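Side-chain contacts in probable CoA-transferase alpha subunit (Rhodococcus jostii, PDB 6COJ), which probably works with a partner subunit as a coenzyme A transferase-family enzyme that binds the coenzyme A thioester of a spirolactone acid: residues A[21-26]-A[47-52]; A[65-70]-A[118-123]; A[83-88]-A[149-154]; A[181-186]-A[250-255]; A[205-208]-A[212-215]. The protein carries 1 engineered substitution. All coordinates share one frame; numbering follows the deposited sequence.

Contact 1: residues A[21-26]-A[47-52]; sequences ISLDDA and PMALVR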
# COMPACT_ATOMS: atom_id res chain seq x y z
N ILE A 21 -24.47 14.12 9.30
CA ILE A 21 -24.69 14.39 10.72
C ILE A 21 -23.91 15.65 11.10
O ILE A 21 -23.02 16.09 10.38
CB ILE A 21 -24.25 13.22 11.62
CG1 ILE A 21 -22.76 12.92 11.39
CG2 ILE A 21 -25.14 12.01 11.42
CD1 ILE A 21 -22.26 11.73 12.17
N SER A 22 -24.25 16.23 12.26
CA SER A 22 -23.56 17.41 12.74
C SER A 22 -22.29 17.02 13.50
O SER A 22 -22.07 15.86 13.84
CB SER A 22 -24.47 18.21 13.67
OG SER A 22 -24.65 17.50 14.88
N LEU A 23 -21.45 18.03 13.76
CA LEU A 23 -20.26 17.82 14.58
C LEU A 23 -20.61 17.24 15.94
O LEU A 23 -19.99 16.27 16.39
CB LEU A 23 -19.52 19.15 14.77
CG LEU A 23 -18.83 19.68 13.52
CD1 LEU A 23 -18.53 21.16 13.69
CD2 LEU A 23 -17.55 18.91 13.26
N ASP A 24 -21.60 17.83 16.61
CA ASP A 24 -21.99 17.35 17.93
C ASP A 24 -22.63 15.96 17.86
O ASP A 24 -22.43 15.14 18.76
CB ASP A 24 -22.92 18.36 18.61
CG ASP A 24 -22.21 19.64 19.03
OD1 ASP A 24 -20.97 19.64 19.16
OD2 ASP A 24 -22.89 20.65 19.26
N ASP A 25 -23.40 15.69 16.80
CA ASP A 25 -23.95 14.35 16.58
C ASP A 25 -22.83 13.32 16.50
O ASP A 25 -22.92 12.24 17.11
CB ASP A 25 -24.71 14.29 15.24
CG ASP A 25 -26.07 14.95 15.28
OD1 ASP A 25 -26.65 15.12 16.38
OD2 ASP A 25 -26.59 15.26 14.19
N ALA A 26 -21.79 13.61 15.72
CA ALA A 26 -20.71 12.65 15.54
C ALA A 26 -20.01 12.36 16.86
O ALA A 26 -19.77 11.20 17.20
CB ALA A 26 -19.73 13.16 14.48
N PRO A 47 -8.71 17.01 11.62
CA PRO A 47 -10.16 17.27 11.81
C PRO A 47 -10.40 18.15 13.03
O PRO A 47 -10.93 17.73 14.07
CB PRO A 47 -10.72 15.85 11.97
CG PRO A 47 -9.62 15.11 12.66
CD PRO A 47 -8.34 15.64 12.03
N MET A 48 -9.97 19.41 12.92
CA MET A 48 -9.95 20.31 14.06
C MET A 48 -11.35 20.68 14.53
O MET A 48 -11.57 20.85 15.74
CB MET A 48 -9.14 21.56 13.75
CG MET A 48 -7.67 21.32 13.47
SD MET A 48 -6.75 20.67 14.87
CE MET A 48 -6.55 22.16 15.84
N ALA A 49 -12.31 20.79 13.61
CA ALA A 49 -13.69 21.01 14.02
C ALA A 49 -14.21 19.85 14.85
O ALA A 49 -14.89 20.05 15.86
CB ALA A 49 -14.58 21.29 12.81
N LEU A 50 -13.89 18.61 14.45
CA LEU A 50 -14.30 17.46 15.26
C LEU A 50 -13.59 17.46 16.61
O LEU A 50 -14.19 17.13 17.64
CB LEU A 50 -14.06 16.16 14.49
CG LEU A 50 -15.12 15.84 13.42
CD1 LEU A 50 -14.59 14.81 12.40
CD2 LEU A 50 -16.44 15.36 14.04
N VAL A 51 -12.31 17.86 16.64
CA VAL A 51 -11.59 17.96 17.91
C VAL A 51 -12.21 19.01 18.82
O VAL A 51 -12.36 18.79 20.03
CB VAL A 51 -10.08 18.21 17.67
CG1 VAL A 51 -9.38 18.55 18.98
CG2 VAL A 51 -9.44 17.00 17.02
N ARG A 52 -12.58 20.17 18.27
CA ARG A 52 -13.27 21.18 19.07
C ARG A 52 -14.60 20.66 19.60
O ARG A 52 -15.00 20.99 20.72
CB ARG A 52 -13.45 22.48 18.28
CG ARG A 52 -12.15 23.27 18.10
CD ARG A 52 -12.33 24.59 17.35
NE ARG A 52 -12.59 24.41 15.92
CZ ARG A 52 -11.64 24.35 14.99
NH1 ARG A 52 -10.35 24.42 15.32
NH2 ARG A 52 -11.99 24.21 13.71

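Contact 2: residues A[65-70]-A[118-123]; sequences VTYGGP and GMVKCG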
# COMPACT_ATOMS: atom_id res chain seq x y z
N VAL A 65 -4.52 7.56 18.87
CA VAL A 65 -3.54 7.08 17.91
C VAL A 65 -3.43 8.14 16.82
O VAL A 65 -4.44 8.45 16.17
CB VAL A 65 -3.96 5.73 17.29
CG1 VAL A 65 -2.93 5.27 16.27
CG2 VAL A 65 -4.14 4.68 18.38
N THR A 66 -2.24 8.71 16.63
CA THR A 66 -2.17 9.86 15.74
C THR A 66 -0.73 10.13 15.33
O THR A 66 0.21 9.78 16.04
CB THR A 66 -2.76 11.10 16.42
OG1 THR A 66 -2.85 12.17 15.47
CG2 THR A 66 -1.90 11.54 17.62
N TYR A 67 -0.58 10.76 14.17
CA TYR A 67 0.62 11.52 13.84
C TYR A 67 0.35 12.91 14.39
O TYR A 67 -0.33 13.72 13.76
CB TYR A 67 0.83 11.55 12.34
CG TYR A 67 1.33 10.25 11.75
CD1 TYR A 67 2.58 9.74 12.09
CD2 TYR A 67 0.55 9.54 10.83
CE1 TYR A 67 3.06 8.56 11.51
CE2 TYR A 67 1.02 8.36 10.25
CZ TYR A 67 2.27 7.88 10.59
OH TYR A 67 2.72 6.72 9.99
N GLY A 68 0.86 13.18 15.59
CA GLY A 68 0.30 14.23 16.42
C GLY A 68 0.64 15.65 16.00
O GLY A 68 1.72 15.96 15.51
N GLY A 69 -0.33 16.53 16.26
CA GLY A 69 -0.17 17.96 16.10
C GLY A 69 -1.04 18.69 17.11
O GLY A 69 -1.19 18.25 18.25
N PRO A 70 -1.63 19.81 16.71
CA PRO A 70 -2.48 20.58 17.64
C PRO A 70 -3.77 19.87 18.00
O PRO A 70 -4.44 20.30 18.96
CB PRO A 70 -2.74 21.88 16.89
CG PRO A 70 -2.65 21.49 15.42
CD PRO A 70 -1.55 20.45 15.38
N GLY A 118 7.07 5.14 10.96
CA GLY A 118 6.64 4.07 10.07
C GLY A 118 5.86 2.98 10.77
O GLY A 118 5.11 2.24 10.11
N MET A 119 6.02 2.86 12.10
CA MET A 119 5.27 1.86 12.85
C MET A 119 3.80 2.22 12.95
O MET A 119 2.96 1.31 13.06
CB MET A 119 5.88 1.68 14.24
CG MET A 119 7.25 1.01 14.21
SD MET A 119 8.07 1.05 15.82
CE MET A 119 6.98 0.03 16.81
N VAL A 120 3.45 3.51 12.93
CA VAL A 120 2.04 3.89 12.92
C VAL A 120 1.37 3.35 11.67
O VAL A 120 0.33 2.68 11.74
CB VAL A 120 1.88 5.41 13.04
CG1 VAL A 120 0.40 5.77 13.00
CG2 VAL A 120 2.48 5.93 14.35
N LYS A 121 1.93 3.65 10.50
CA LYS A 121 1.39 3.14 9.25
C LYS A 121 1.27 1.62 9.30
O LYS A 121 0.23 1.05 8.93
CB LYS A 121 2.31 3.57 8.10
CG LYS A 121 1.91 3.00 6.75
CD LYS A 121 2.99 3.27 5.70
CE LYS A 121 2.59 2.64 4.37
NZ LYS A 121 3.55 2.94 3.27
N CYS A 122 2.32 0.96 9.77
CA CYS A 122 2.32 -0.49 9.84
C CYS A 122 1.19 -1.01 10.73
O CYS A 122 0.46 -1.93 10.35
CB CYS A 122 3.69 -0.93 10.37
SG CYS A 122 3.94 -2.69 10.52
N GLY A 123 1.05 -0.44 11.93
CA GLY A 123 0.00 -0.89 12.83
C GLY A 123 -1.39 -0.67 12.28
O GLY A 123 -2.29 -1.49 12.49

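Contact 3: residues A[83-88]-A[149-154]; sequences KAYYGF and GDELRT. With F8G (S-{(3R,5R,9R)-1-[(2R,3S,4R,5R)-5-(6-amino-9H-purin-9-yl)-4-hydroxy-3-(phosphonooxy)tetrahydrofuran-2-yl]-3,5,9-trihydroxy-8,8-dimethyl-3,5-dioxido-10,14-dioxo-2,4,6-trioxa-11,15-diaza-3lambda~5~,5lambda~5~-diphosphaheptadecan-17-yl} (5R,10R)-7-hydroxy-10-methyl-2-oxo-1-oxaspiro[4.5]dec-6-ene-6-carbothioate (non-preferred name)), chain E.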
# COMPACT_ATOMS: atom_id res chain seq x y z
N LYS A 83 -3.82 7.77 27.27
CA LYS A 83 -2.74 7.02 26.65
C LYS A 83 -2.65 7.49 25.21
O LYS A 83 -3.67 7.80 24.58
CB LYS A 83 -3.05 5.52 26.72
CG LYS A 83 -1.90 4.61 26.32
CD LYS A 83 -2.25 3.16 26.62
CE LYS A 83 -1.09 2.22 26.30
NZ LYS A 83 -1.44 0.78 26.47
N ALA A 84 -1.43 7.59 24.70
CA ALA A 84 -1.23 8.09 23.34
C ALA A 84 -0.24 7.22 22.60
O ALA A 84 0.85 6.94 23.11
CB ALA A 84 -0.76 9.56 23.36
N TYR A 85 -0.62 6.80 21.39
CA TYR A 85 0.23 6.09 20.45
C TYR A 85 0.52 7.06 19.31
O TYR A 85 -0.41 7.51 18.63
CB TYR A 85 -0.53 4.89 19.88
CG TYR A 85 -0.82 3.77 20.85
CD1 TYR A 85 -1.83 3.88 21.80
CD2 TYR A 85 -0.10 2.58 20.80
CE1 TYR A 85 -2.09 2.85 22.69
CE2 TYR A 85 -0.36 1.54 21.68
CZ TYR A 85 -1.36 1.68 22.62
OH TYR A 85 -1.64 0.67 23.51
N TYR A 86 1.80 7.37 19.07
CA TYR A 86 2.11 8.39 18.07
C TYR A 86 3.52 8.18 17.54
O TYR A 86 4.38 7.63 18.24
CB TYR A 86 1.99 9.82 18.65
CG TYR A 86 2.84 10.02 19.89
CD1 TYR A 86 2.35 9.72 21.15
CD2 TYR A 86 4.16 10.45 19.78
CE1 TYR A 86 3.14 9.87 22.29
CE2 TYR A 86 4.96 10.59 20.91
CZ TYR A 86 4.45 10.29 22.14
OH TYR A 86 5.23 10.43 23.27
N GLY A 87 3.75 8.65 16.31
CA GLY A 87 5.06 8.60 15.70
C GLY A 87 5.85 9.86 15.97
O GLY A 87 7.08 9.87 15.90
N PHE A 88 5.13 10.94 16.27
CA PHE A 88 5.73 12.23 16.62
C PHE A 88 4.59 13.12 17.08
O PHE A 88 3.41 12.79 16.93
CB PHE A 88 6.43 12.87 15.41
CG PHE A 88 5.50 13.18 14.27
CD1 PHE A 88 4.79 14.38 14.24
CD2 PHE A 88 5.35 12.29 13.21
CE1 PHE A 88 3.92 14.68 13.20
CE2 PHE A 88 4.49 12.60 12.15
CZ PHE A 88 3.78 13.78 12.15
N GLY A 149 7.70 -1.68 26.48
CA GLY A 149 7.91 -2.89 27.26
C GLY A 149 7.30 -4.11 26.59
O GLY A 149 7.41 -4.30 25.37
N ASP A 150 6.62 -4.93 27.40
CA ASP A 150 6.10 -6.21 26.90
C ASP A 150 4.89 -6.05 25.98
O ASP A 150 4.43 -7.06 25.43
CB ASP A 150 5.79 -7.16 28.06
CG ASP A 150 5.58 -8.60 27.60
OD1 ASP A 150 6.44 -9.11 26.84
OD2 ASP A 150 4.56 -9.20 27.99
N GLU A 151 4.37 -4.84 25.81
CA GLU A 151 3.33 -4.62 24.81
C GLU A 151 3.88 -4.72 23.38
O GLU A 151 3.10 -4.91 22.44
CB GLU A 151 2.66 -3.26 25.03
CG GLU A 151 1.37 -3.08 24.23
CD GLU A 151 0.67 -1.75 24.45
OE1 GLU A 151 0.89 -1.10 25.50
OE2 GLU A 151 -0.13 -1.37 23.57
N LEU A 152 5.20 -4.59 23.20
CA LEU A 152 5.84 -4.69 21.90
C LEU A 152 6.80 -5.87 21.94
O LEU A 152 7.81 -5.82 22.64
CB LEU A 152 6.58 -3.40 21.55
CG LEU A 152 7.13 -3.31 20.12
CD1 LEU A 152 5.99 -3.30 19.11
CD2 LEU A 152 7.98 -2.06 19.99
N ARG A 153 6.48 -6.91 21.18
CA ARG A 153 7.26 -8.14 21.12
C ARG A 153 7.89 -8.29 19.73
O ARG A 153 7.53 -7.59 18.79
CB ARG A 153 6.38 -9.35 21.46
CG ARG A 153 5.84 -9.31 22.88
CD ARG A 153 4.78 -10.36 23.14
NE ARG A 153 4.37 -10.31 24.54
CZ ARG A 153 3.36 -10.99 25.08
NH1 ARG A 153 2.62 -11.79 24.33
NH2 ARG A 153 3.08 -10.85 26.37
N THR A 154 8.83 -9.22 19.62
CA THR A 154 9.45 -9.52 18.34
C THR A 154 8.82 -10.76 17.73
O THR A 154 8.06 -11.49 18.37
CB THR A 154 10.95 -9.73 18.48
OG1 THR A 154 11.21 -10.82 19.38
CG2 THR A 154 11.62 -8.47 19.01
C4 F8G E . 17.01 20.65 29.02
C5 F8G E . 17.76 19.42 29.34
C6 F8G E . 17.22 18.53 30.39
C8 F8G E . 18.78 20.53 27.75
N1 F8G E . 16.08 18.87 31.02
N3 F8G E . 15.87 20.94 29.68
C1' F8G E . 17.25 22.54 27.45
C2 F8G E . 15.31 20.09 30.73
C2' F8G E . 18.36 23.52 27.12
C3' F8G E . 17.75 24.27 25.96
C4' F8G E . 17.01 23.19 25.21
C5' F8G E . 17.93 22.56 24.18
CAA F8G E . 11.57 9.47 7.34
CAB F8G E . 12.19 10.59 8.13
CAC F8G E . 11.47 11.45 8.89
CAD F8G E . 9.97 11.58 8.71
CAE F8G E . 9.47 10.70 7.56
CAF F8G E . 10.09 9.32 7.62
CAG F8G E . 12.13 12.23 9.95
CAI F8G E . 7.96 10.57 7.54
CAK F8G E . 9.45 13.02 8.53
CAL F8G E . 8.58 13.39 9.75
CAM F8G E . 8.65 12.13 10.58
CAQ F8G E . 13.98 13.27 11.66
CAR F8G E . 14.02 14.72 11.20
CAT F8G E . 15.21 16.07 12.81
CAU F8G E . 15.07 17.20 13.82
CAV F8G E . 16.23 17.29 14.81
CAX F8G E . 16.61 19.59 15.37
CAY F8G E . 16.48 20.72 16.37
CAZ F8G E . 17.80 21.01 17.08
CBA F8G E . 17.54 22.01 18.20
CBM F8G E . 18.33 19.73 17.70
CBN F8G E . 18.83 21.62 16.14
N6 F8G E . 17.87 17.39 30.72
N7 F8G E . 18.83 19.41 28.52
N9 F8G E . 17.70 21.27 28.07
NAS F8G E . 14.05 15.64 12.31
NAW F8G E . 16.07 18.42 15.70
O2' F8G E . 18.66 24.39 28.21
O3' F8G E . 16.74 25.15 26.43
O4' F8G E . 16.66 22.22 26.20
O5' F8G E . 18.24 23.53 23.19
OAH F8G E . 13.40 10.69 8.04
OAJ F8G E . 11.44 12.94 10.67
OAN F8G E . 8.18 11.94 11.68
OAO F8G E . 9.37 11.09 9.91
OBB F8G E . 16.53 21.44 19.02
OBD F8G E . 17.00 22.17 21.46
OBJ F8G E . 16.29 15.60 12.48
OBK F8G E . 17.18 19.74 14.30
OBL F8G E . 16.02 21.90 15.70
OBO F8G E . 14.72 21.54 20.76
OBP F8G E . 15.62 23.70 19.85
OBQ F8G E . 18.49 24.15 20.71
OBR F8G E . 19.54 22.07 21.62
OCI F8G E . 15.81 27.44 26.96
OCJ F8G E . 18.13 26.85 27.61
OCK F8G E . 17.55 27.20 25.21
PBC F8G E . 15.94 22.28 20.26
PBE F8G E . 18.36 23.00 21.69
PCH F8G E . 17.06 26.71 26.55
SAP F8G E . 13.78 12.21 10.26

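Contact 4: residues A[181-186]-A[250-255]; sequences LVHLNL and NGAHFT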
# COMPACT_ATOMS: atom_id res chain seq x y z
N LEU A 181 -11.46 9.75 13.29
CA LEU A 181 -11.90 11.10 12.91
C LEU A 181 -10.93 11.60 11.85
O LEU A 181 -9.72 11.67 12.09
CB LEU A 181 -11.86 12.04 14.12
CG LEU A 181 -12.57 11.58 15.39
CD1 LEU A 181 -12.30 12.55 16.52
CD2 LEU A 181 -14.06 11.44 15.14
N VAL A 182 -11.45 11.91 10.65
CA VAL A 182 -10.62 12.39 9.55
C VAL A 182 -11.34 13.55 8.88
O VAL A 182 -12.56 13.67 8.94
CB VAL A 182 -10.29 11.28 8.52
CG1 VAL A 182 -9.55 10.10 9.19
CG2 VAL A 182 -11.55 10.78 7.82
N HIS A 183 -10.56 14.41 8.22
CA HIS A 183 -11.08 15.55 7.47
C HIS A 183 -10.56 15.50 6.05
O HIS A 183 -9.35 15.37 5.83
CB HIS A 183 -10.63 16.88 8.10
CG HIS A 183 -11.24 18.07 7.44
ND1 HIS A 183 -12.52 18.49 7.73
CD2 HIS A 183 -10.76 18.93 6.51
CE1 HIS A 183 -12.80 19.57 7.01
NE2 HIS A 183 -11.74 19.86 6.27
N LEU A 184 -11.47 15.64 5.08
CA LEU A 184 -11.12 15.59 3.67
C LEU A 184 -11.72 16.78 2.93
O LEU A 184 -12.51 17.56 3.48
CB LEU A 184 -11.54 14.25 3.03
CG LEU A 184 -10.60 13.11 3.43
CD1 LEU A 184 -11.20 11.76 3.11
CD2 LEU A 184 -9.24 13.26 2.73
N ASN A 185 -11.33 16.94 1.67
CA ASN A 185 -11.72 18.15 0.97
C ASN A 185 -13.12 18.10 0.38
O ASN A 185 -13.77 19.14 0.26
CB ASN A 185 -10.69 18.51 -0.11
CG ASN A 185 -9.31 18.75 0.49
OD1 ASN A 185 -8.97 19.90 0.85
ND2 ASN A 185 -8.54 17.70 0.62
N LEU A 186 -13.59 16.93 -0.02
CA LEU A 186 -14.84 16.83 -0.74
C LEU A 186 -15.42 15.45 -0.48
O LEU A 186 -14.67 14.47 -0.38
CB LEU A 186 -14.57 16.97 -2.25
CG LEU A 186 -15.72 17.39 -3.14
CD1 LEU A 186 -16.26 18.75 -2.72
CD2 LEU A 186 -15.21 17.45 -4.56
N ASN A 250 -13.83 25.01 6.33
CA ASN A 250 -12.72 25.47 7.17
C ASN A 250 -12.53 24.58 8.39
O ASN A 250 -11.98 25.01 9.41
CB ASN A 250 -12.85 26.95 7.56
CG ASN A 250 -11.50 27.68 7.59
OD1 ASN A 250 -10.63 27.42 6.76
ND2 ASN A 250 -11.35 28.60 8.55
N GLY A 251 -12.98 23.32 8.28
CA GLY A 251 -12.99 22.39 9.40
C GLY A 251 -11.65 21.82 9.78
O GLY A 251 -11.57 21.07 10.75
N ALA A 252 -10.59 22.15 9.02
CA ALA A 252 -9.24 21.80 9.42
C ALA A 252 -8.49 22.97 10.06
O ALA A 252 -7.39 22.76 10.58
CB ALA A 252 -8.44 21.27 8.22
N HIS A 253 -9.07 24.17 10.06
CA HIS A 253 -8.39 25.33 10.65
C HIS A 253 -8.04 25.01 12.11
O HIS A 253 -8.90 24.54 12.84
CB HIS A 253 -9.31 26.55 10.59
CG HIS A 253 -8.65 27.81 11.07
ND1 HIS A 253 -8.58 28.15 12.40
CD2 HIS A 253 -8.02 28.79 10.38
CE1 HIS A 253 -7.92 29.29 12.52
NE2 HIS A 253 -7.58 29.70 11.31
N PHE A 254 -6.81 25.28 12.56
CA PHE A 254 -5.82 26.11 11.89
C PHE A 254 -4.71 25.34 11.17
O PHE A 254 -3.66 25.92 10.88
CB PHE A 254 -5.17 27.06 12.92
CG PHE A 254 -4.83 26.41 14.23
CD1 PHE A 254 -3.62 25.73 14.41
CD2 PHE A 254 -5.71 26.47 15.30
CE1 PHE A 254 -3.31 25.13 15.63
CE2 PHE A 254 -5.41 25.87 16.53
CZ PHE A 254 -4.21 25.20 16.69
N THR A 255 -4.93 24.07 10.85
CA THR A 255 -3.96 23.32 10.07
C THR A 255 -4.21 23.54 8.57
O THR A 255 -5.25 24.07 8.16
CB THR A 255 -4.00 21.83 10.42
OG1 THR A 255 -5.24 21.23 10.00
CG2 THR A 255 -3.85 21.67 11.93

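Contact 5: residues A[205-208]-A[212-215]; sequences LYCA and KRFV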
# COMPACT_ATOMS: atom_id res chain seq x y z
N LEU A 205 -6.31 4.62 5.89
CA LEU A 205 -5.91 3.59 6.85
C LEU A 205 -6.59 3.77 8.20
O LEU A 205 -7.00 2.80 8.84
CB LEU A 205 -4.39 3.58 7.03
CG LEU A 205 -3.55 3.26 5.79
CD1 LEU A 205 -2.07 3.28 6.12
CD2 LEU A 205 -3.96 1.90 5.26
N TYR A 206 -6.71 5.02 8.67
CA TYR A 206 -7.42 5.25 9.93
C TYR A 206 -8.85 4.75 9.84
O TYR A 206 -9.34 4.07 10.75
CB TYR A 206 -7.38 6.74 10.30
CG TYR A 206 -6.09 7.19 10.95
CD1 TYR A 206 -5.81 6.84 12.27
CD2 TYR A 206 -5.16 7.95 10.26
CE1 TYR A 206 -4.64 7.25 12.89
CE2 TYR A 206 -3.98 8.37 10.87
CZ TYR A 206 -3.73 8.01 12.18
OH TYR A 206 -2.57 8.41 12.79
N CYS A 207 -9.54 5.05 8.74
CA CYS A 207 -10.90 4.56 8.60
C CYS A 207 -10.94 3.04 8.54
O CYS A 207 -11.79 2.40 9.19
CB CYS A 207 -11.56 5.16 7.36
SG CYS A 207 -11.97 6.90 7.57
N ALA A 208 -10.02 2.44 7.79
CA ALA A 208 -10.01 0.98 7.64
C ALA A 208 -9.69 0.27 8.95
O ALA A 208 -10.07 -0.89 9.12
CB ALA A 208 -9.02 0.57 6.54
N LYS A 212 -16.03 2.73 14.13
CA LYS A 212 -16.91 3.86 13.80
C LYS A 212 -16.08 4.95 13.14
O LYS A 212 -15.04 5.35 13.67
CB LYS A 212 -17.54 4.45 15.07
CG LYS A 212 -18.37 3.50 15.89
CD LYS A 212 -18.82 4.20 17.18
CE LYS A 212 -19.29 3.22 18.25
NZ LYS A 212 -20.42 2.38 17.78
N ARG A 213 -16.52 5.42 11.98
CA ARG A 213 -15.69 6.29 11.14
C ARG A 213 -16.45 7.57 10.82
O ARG A 213 -17.53 7.52 10.23
CB ARG A 213 -15.32 5.56 9.85
CG ARG A 213 -14.24 4.49 10.01
CD ARG A 213 -14.77 3.18 10.57
NE ARG A 213 -15.84 2.62 9.75
CZ ARG A 213 -15.63 1.85 8.69
NH1 ARG A 213 -14.40 1.55 8.31
NH2 ARG A 213 -16.66 1.37 8.01
N PHE A 214 -15.87 8.71 11.19
CA PHE A 214 -16.49 10.00 10.94
C PHE A 214 -15.55 10.83 10.08
O PHE A 214 -14.38 11.01 10.44
CB PHE A 214 -16.84 10.69 12.25
CG PHE A 214 -17.78 9.88 13.07
CD1 PHE A 214 -19.12 9.82 12.72
CD2 PHE A 214 -17.31 9.08 14.10
CE1 PHE A 214 -19.98 9.02 13.43
CE2 PHE A 214 -18.17 8.28 14.82
CZ PHE A 214 -19.51 8.25 14.48
N VAL A 215 -16.05 11.31 8.94
CA VAL A 215 -15.29 12.17 8.04
C VAL A 215 -15.97 13.52 7.99
O VAL A 215 -17.17 13.61 7.71
CB VAL A 215 -15.13 11.57 6.63
CG1 VAL A 215 -16.47 11.30 5.97
CG2 VAL A 215 -14.29 12.50 5.76

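Contact 1: residues A[21-26]-A[47-52]
Leu23 of the helix 23-28 reaches over to Ala49 and Leu50 on the helix 48-56, and its branches divide the work. From CB the chain leaves with CG anti to the carbonyl carbon (chi1 -71°), which turns the isobutyl group across to the second helix. Methyl CD1 touches the methyl of Ala49, 4.0 Å from its CB. Methyl CD2 of Leu23 lies between the two, 3.8 Å from Ala49 CB and equally near Leu50 CD2. The two leucines cross obliquely, and Leu50 CD2 also meets Ala26 CB at 4.0 Å, one helical turn on from Leu23. Just before Leu23 the helix begins with a capping box: Asp25 N donates to Ser22 OG (2.9 Å, 159°), and Ser22 N returns a bond to Asp25 OD2. Ala26 also rests on Phe214 and Val246, and Leu50 on Ser216. Such apolar helix-to-helix packing over one face of a parallel sheet is characteristic of the layered, Rossmann-like alpha/beta core of the coenzyme A transferase family.

Contact 2: residues A[65-70]-A[118-123]
Tyr67 extends its ring from the loop after strand 62-65 to the first turn of the helix 117-128, where Val120 and Lys121 receive it. The apolar part is a CH-pi contact: Val120 CG1 sits over one face, 4.0 Å from the ring centroid and 24° off the normal, while Val120 CB comes within 3.5 Å of Tyr67 CZ. Val120 straddles the phenolic end, its CG1 opposite the backbone N (chi1 179°) and its CG2 3.9 Å from Tyr67 CE1. In the polar part, Lys121 N gives Tyr67 OH a weak, bent bond (3.2 Å, 125°), whereas the stronger partner of the hydroxyl is Ala117 O, one turn earlier in the same helix. Replacing Tyr67 by a leucine would probably leave Ala117 O without this donor and open a gap beside Val120. Trp41 and Phe202 also meet the ring. With Trp41 and Ala117 lining the ligand pocket and about 6 Å separating the Tyr67 side chain from the bound thioester, this is a second-shell wall of the acyl-CoA binding site.

Contact 3: residues A[83-88]-A[149-154]
Lys83, Tyr85 and Glu151 make a polar bridge between two sheets, joining strand 81-86 of the parallel, Rossmann-like core to the 3-10 turn 150-151 that leads into strand 153-156 of the small antiparallel sheet. The carboxylate of Glu151 serves both partners, one oxygen each. Tyr85 OH donates to the syn lone pair of Glu151 OE2 over a short 2.5 Å, and OE2 lies at the edge of the tyrosine ring, whose plane stands 68° from that of the carboxylate. Lys83 NZ forms a salt bridge with Glu151 OE1 at 3.1 Å, also from the syn side but 23° out of the plane. The same Lys83 NZ donates to Tyr85 OH (3.0 Å), which closes the triangle and is likely to polarise the phenol toward its acceptor. Lys83 and Glu151 approach from opposite directions, both extended, with CG opposite the backbone N. Arg113 on the adjoining strand adds a second salt bridge to OE1. Beyond the corner at Gly87, the chain enters the ligand pocket, where Phe88 CD2 lies 3.2 Å from OAN, the lactone carbonyl oxygen of the bound thioester.

Contact 4: residues A[181-186]-A[250-255]
A type I beta turn, Asn250 to His253, lies flat against the imidazole of His183 near the end of strand 177-184 in the parallel sheet of the Rossmann-like core. Over one face lies the Gly251-Ala252 peptide bond: Gly251 C and Ala252 N stand at nearly equal heights, displaced toward the rim. Gly251 CA approaches His183 CE1 to 3.7 Å, and the methyl CB of Ala252 meets His183 CD2 at the same distance. The fit at the glycine is tight, since a CB modelled there would come only 2.9 Å from His183 CE1. His183 holds CG anti to its backbone N (chi1 -175°), which carries the ring out from the strand to the turn. Its rotation is fixed from beyond the two segments, ND1 being paired with Ser216 OG and NE2 with Glu218 OE1. The other oxygen of Glu218 accepts from Asn250 N, so one carboxylate ties both the imidazole and the start of the turn. Following the turn, a cis peptide precedes Phe254, and the chain folds back until Thr255 N and OG1 approach Ala252 O from the same face of its plane, with OG1 at 2.7 Å.

Contact 5: residues A[205-208]-A[212-215]
Arg213 folds its aliphatic stem over Cys207, in the last turn of the helix 203-208, before its guanidinium turns back to the backbone there. Arg213 CG lies 3.8 Å from Cys207 CB and 3.3 Å from Cys207 O, with the sulfur a little farther away. The side chain is bent rather than extended, at chi2 (80°) and again at chi3 (57°), and this hooked shape lets Arg213 NH1 donate to Cys207 O at 2.9 Å. The bond is fairly straight at the hydrogen (158°), and the oxygen lies in the guanidinium plane, yet the donor stands well above the carbonyl plane instead of on a lone pair. A positive group at the carboxyl end of a helix probably also interacts favourably with the helix dipole. The remaining nitrogens are engaged as well: NE in a salt bridge with Asp243 and NH2 with Met240 O. A methionine in its place would probably leave the Asp243 carboxylate without its countercharge and Cys207 O without this donor. The contact closes a beta-alpha-beta connection from strand 177-184 to its parallel neighbour 213-217; Cys207 packs on Val182 and Leu237, while Leu205, Tyr206 and Ala208 lean on helix 117-128.

Overall arrangement
Contacts 1, 2, 4 and 5 are buried, whereas contact 3 is partly so and relies on charge. Across its two helices contact 1 is apolar; contact 2 adds a weak bond to ring packing; contacts 4 and 5 bring polar groups into the interior. Contacts 4 and 5 share adjacent strands of the parallel sheet, joined where Val182 N bonds to Phe214 O, and contact 1 adjoins both, through Arg52 with His253 O and Ala26 on Phe214. Contacts 2 and 3 lie toward the ligand, joined by Gly68 N to Phe88 O, and contact 2 also touches contacts 1, 4 and 5. Contacts 1 and 3 lie on opposite sides of the chain's centre, their centres about 28 Å apart.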